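Local coordinates for mitochondrial dynamics protein MID49 (Mus musculus, PDB 4WOY) that sits in the mitochondrial outer membrane, recruits the dynamin-related protein Drp1 to the mitochondrial surface, regulates its GTPase activity and is required for mitochondrial fission, at residues L84-G87 with V88-V91; P183-T187 with D188-L192. The protein carries 1 engineered substitution. All coordinates share one frame; numbering follows the deposited sequence.

Contact 1 (L84-G87 with V88-V91)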
loop_
_atom_site.group_PDB
_atom_site.type_symbol
_atom_site.label_atom_id
_atom_site.label_comp_id
_atom_site.label_asym_id
_atom_site.label_seq_id
_atom_site.Cartn_x
_atom_site.Cartn_y
_atom_site.Cartn_z
ATOM N N LEU A 84 14.723 11.448 11.732
ATOM C CA LEU A 84 13.295 11.377 11.499
ATOM C C LEU A 84 12.578 12.266 12.458
ATOM O O LEU A 84 12.930 12.344 13.631
ATOM C CB LEU A 84 12.777 9.952 11.667
ATOM C CG LEU A 84 13.487 8.992 10.730
ATOM C CD1 LEU A 84 12.879 7.624 10.884
ATOM C CD2 LEU A 84 13.407 9.489 9.280
ATOM N N VAL A 85 11.584 12.966 11.944
ATOM C CA VAL A 85 10.714 13.744 12.786
ATOM C C VAL A 85 9.273 13.341 12.481
ATOM O O VAL A 85 8.797 13.487 11.357
ATOM C CB VAL A 85 10.934 15.247 12.560
ATOM C CG1 VAL A 85 10.092 16.044 13.521
ATOM C CG2 VAL A 85 12.402 15.580 12.749
ATOM N N PRO A 86 8.573 12.801 13.477
ATOM C CA PRO A 86 7.184 12.369 13.261
ATOM C C PRO A 86 6.272 13.545 12.925
ATOM O O PRO A 86 6.343 14.572 13.617
ATOM C CB PRO A 86 6.809 11.748 14.602
ATOM C CG PRO A 86 8.109 11.417 15.197
ATOM C CD PRO A 86 9.041 12.467 14.831
ATOM N N GLY A 87 5.436 13.399 11.897
ATOM C CA GLY A 87 4.599 14.496 11.433
ATOM C C GLY A 87 3.732 15.136 12.509
ATOM O O GLY A 87 3.426 16.315 12.437
ATOM N N VAL A 88 3.368 14.370 13.529
ATOM C CA VAL A 88 2.515 14.873 14.584
ATOM C C VAL A 88 3.268 15.928 15.446
ATOM O O VAL A 88 2.659 16.690 16.191
ATOM C CB VAL A 88 2.007 13.695 15.439
ATOM C CG1 VAL A 88 3.073 13.241 16.450
ATOM C CG2 VAL A 88 0.744 14.054 16.148
ATOM N N ASP A 89 4.588 15.986 15.310
ATOM C CA ASP A 89 5.418 16.929 16.057
ATOM C C ASP A 89 5.909 18.094 15.191
ATOM O O ASP A 89 6.576 19.005 15.678
ATOM C CB ASP A 89 6.627 16.209 16.667
ATOM C CG ASP A 89 6.240 15.187 17.740
ATOM O OD1 ASP A 89 5.239 15.368 18.472
ATOM O OD2 ASP A 89 6.952 14.170 17.842
ATOM N N THR A 90 5.565 18.081 13.909
ATOM C CA THR A 90 5.860 19.217 13.057
ATOM C C THR A 90 4.691 20.216 13.079
ATOM O O THR A 90 3.691 19.962 13.728
ATOM C CB THR A 90 6.151 18.778 11.618
ATOM O OG1 THR A 90 4.979 18.169 11.053
ATOM C CG2 THR A 90 7.258 17.776 11.599
ATOM N N VAL A 91 4.837 21.352 12.389
ATOM C CA VAL A 91 3.780 22.362 12.342
ATOM C C VAL A 91 2.526 21.899 11.559
ATOM O O VAL A 91 1.410 22.287 11.890
ATOM C CB VAL A 91 4.324 23.681 11.769
ATOM C CG1 VAL A 91 5.254 24.346 12.784
ATOM C CG2 VAL A 91 5.023 23.450 10.439
#

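Contact 2 (P183-T187 with D188-L192)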
loop_
_atom_site.group_PDB
_atom_site.type_symbol
_atom_site.label_atom_id
_atom_site.label_comp_id
_atom_site.label_asym_id
_atom_site.label_seq_id
_atom_site.Cartn_x
_atom_site.Cartn_y
_atom_site.Cartn_z
ATOM N N PRO A 183 13.848 3.990 5.264
ATOM C CA PRO A 183 13.588 2.947 6.284
ATOM C C PRO A 183 12.671 3.253 7.487
ATOM O O PRO A 183 12.192 2.293 8.079
ATOM C CB PRO A 183 14.993 2.609 6.801
ATOM C CG PRO A 183 15.886 2.880 5.647
ATOM C CD PRO A 183 15.290 4.116 4.988
ATOM N N GLY A 184 12.436 4.496 7.869
ATOM C CA GLY A 184 11.443 4.789 8.912
ATOM C C GLY A 184 11.421 4.139 10.310
ATOM O O GLY A 184 10.677 4.602 11.186
ATOM N N ALA A 185 12.223 3.098 10.531
ATOM C CA ALA A 185 12.402 2.488 11.856
ATOM C C ALA A 185 13.560 1.487 11.842
ATOM O O ALA A 185 13.818 0.818 10.835
ATOM C CB ALA A 185 11.121 1.795 12.343
ATOM N N SER A 186 14.224 1.346 12.980
ATOM C CA SER A 186 15.367 0.452 13.051
ATOM C C SER A 186 14.972 -0.987 13.415
ATOM O O SER A 186 15.646 -1.948 13.042
ATOM C CB SER A 186 16.383 1.001 14.054
ATOM O OG SER A 186 17.633 0.366 13.881
ATOM N N THR A 187 13.870 -1.119 14.142
ATOM C CA THR A 187 13.469 -2.392 14.727
ATOM C C THR A 187 12.492 -3.229 13.873
ATOM O O THR A 187 12.370 -4.440 14.086
ATOM C CB THR A 187 12.855 -2.149 16.097
ATOM O OG1 THR A 187 11.532 -1.628 15.938
ATOM C CG2 THR A 187 13.696 -1.136 16.855
ATOM N N ASP A 188 11.761 -2.584 12.960
ATOM C CA ASP A 188 10.931 -3.309 12.005
ATOM C C ASP A 188 11.079 -2.741 10.588
ATOM O O ASP A 188 11.946 -1.898 10.306
ATOM C CB ASP A 188 9.440 -3.341 12.442
ATOM C CG ASP A 188 8.723 -1.973 12.372
ATOM O OD1 ASP A 188 9.023 -1.127 11.499
ATOM O OD2 ASP A 188 7.794 -1.757 13.181
ATOM N N ASP A 189 10.229 -3.222 9.693
ATOM C CA ASP A 189 10.349 -2.880 8.288
ATOM C C ASP A 189 9.370 -1.820 7.800
ATOM O O ASP A 189 9.111 -1.742 6.608
ATOM C CB ASP A 189 10.216 -4.154 7.454
ATOM C CG ASP A 189 11.423 -5.068 7.607
ATOM O OD1 ASP A 189 12.570 -4.572 7.505
ATOM O OD2 ASP A 189 11.222 -6.269 7.875
ATOM N N ARG A 190 8.830 -1.003 8.698
ATOM C CA ARG A 190 7.949 0.091 8.266
ATOM C C ARG A 190 8.727 1.085 7.388
ATOM O O ARG A 190 9.950 1.161 7.467
ATOM C CB ARG A 190 7.336 0.800 9.469
ATOM C CG ARG A 190 8.334 1.582 10.294
ATOM C CD ARG A 190 7.681 2.145 11.521
ATOM N NE ARG A 190 7.156 1.093 12.366
ATOM C CZ ARG A 190 6.170 1.271 13.235
ATOM N NH1 ARG A 190 5.613 2.470 13.354
ATOM N NH2 ARG A 190 5.734 0.256 13.971
ATOM N N LEU A 191 8.035 1.813 6.522
ATOM C CA LEU A 191 8.707 2.704 5.581
ATOM C C LEU A 191 8.094 4.090 5.605
ATOM O O LEU A 191 7.001 4.294 6.139
ATOM C CB LEU A 191 8.644 2.147 4.145
ATOM C CG LEU A 191 9.340 0.785 3.931
ATOM C CD1 LEU A 191 9.041 0.187 2.544
ATOM C CD2 LEU A 191 10.859 0.879 4.164
ATOM N N LEU A 192 8.827 5.039 5.034
ATOM C CA LEU A 192 8.257 6.317 4.661
ATOM C C LEU A 192 8.263 6.370 3.150
ATOM O O LEU A 192 9.284 6.035 2.524
ATOM C CB LEU A 192 9.072 7.474 5.236
ATOM C CG LEU A 192 9.360 7.392 6.729
ATOM C CD1 LEU A 192 10.261 8.546 7.152
ATOM C CD2 LEU A 192 8.065 7.359 7.483
#

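Contact 1 (L84-G87 with V88-V91)
A short 3-10 turn follows strand 82-86, and P86, G87, D89 and T90 close it. D89 N donates to P86 O at 2.8 Å, with an N-H...O angle of 160°. One residue on, T90 N donates to G87 O at 3.1 Å. Two overlapping i to i+3 bonds of this kind define a single turn of 3-10 helix. It leads the chain out of strand 82-86, in the MID51-like domain, into the loop toward strand 97-102. Backbone bonds of V85 to A99 and of G87 to C97 hold the strand side of the turn. T90 OG1 lies between its own backbone N and carbonyl carbon (chi1 64°). This brings it within 2.8 Å of G87 O, but its stronger partner is A92 O, and the one proton could serve either. The other branch of T90, the methyl CG2, meets V85 CG1 at 3.8 Å, and the two side chains meet at a slant. On P86, the ring carbons CG and CD each lie 4.0 Å from D89 OD2. V88 CG1 lies more loosely against P86 CB, at 4.4 Å.

Contact 2 (P183-T187 with D188-L192)
R190 runs along the methyl of A185 and then folds back to grip D188, only two residues earlier in the same loop. The aliphatic part does the touching across the turn. R190 CG lies 3.5 Å from A185 CB, and CD is almost as near. The bend at chi3 (61°) turns the guanidinium toward the carboxylate. The grip is side-on. R190 NE reaches both oxygens, at 3.0 Å to D188 OD1, and NH2 forms the salt bridge to D188 OD2, also at 3.0 Å. The carboxylate oxygens use their syn lone pairs and lie close to the guanidinium plane, so the carboxylate sits at the guanidinium edge. This pairing holds the end of R190 flat and limits its rotation.

D188 OD1 has a second donor. R190 N reaches it at 2.8 Å, nearly straight at 166°, from above the carboxylate plane. This bond makes an Asx turn. The aspartate therefore fixes both the backbone and the side chain of R190. Its negative charge is probably largely balanced there. A185 CB also lies 3.7 Å from D188 OD1, so the methyl touches both partners of the ion pair.

At the base of the loop two apolar contacts add to this. G184 has a positive phi, and its CA packs on L192 CG at 4.0 Å. P183 CA meets L191 CD2 at the same distance.

Residues 183-190 connect the two strands of a beta hairpin, 173-182 and 191-193, and L191 and L192 begin the second. A backbone bond between L192 and V182 pairs the two. Another backbone bond joins L191 to D208 of strand 205-208. D188 and R190 both rest on V212 of helix 210-224, and L191 packs on R70 and L72 of strand 69-74.

How the contacts relate
Contact 1 comes first along the chain, then contact 2. Their centres are about 16 Å apart. Both are surface turns attached to the mixed sheet of the MID51-like domain, of the nucleotidyltransferase clan. Strand 82-86 pairs with 97-102, which pairs with 205-208, and that strand pairs with 191-193, the strand of contact 2. The two turns also touch directly. L84 CD1 packs on G184 CA at 3.7 Å, and L84 CD2 meets L192 CD1 at 3.9 Å. L84 of strand 82-86 thus packs against the hairpin loop and strand 191-193, about a hundred residues later. The chain is the predicted cytoplasmic part, without the membrane anchor; neither turn has an assigned function.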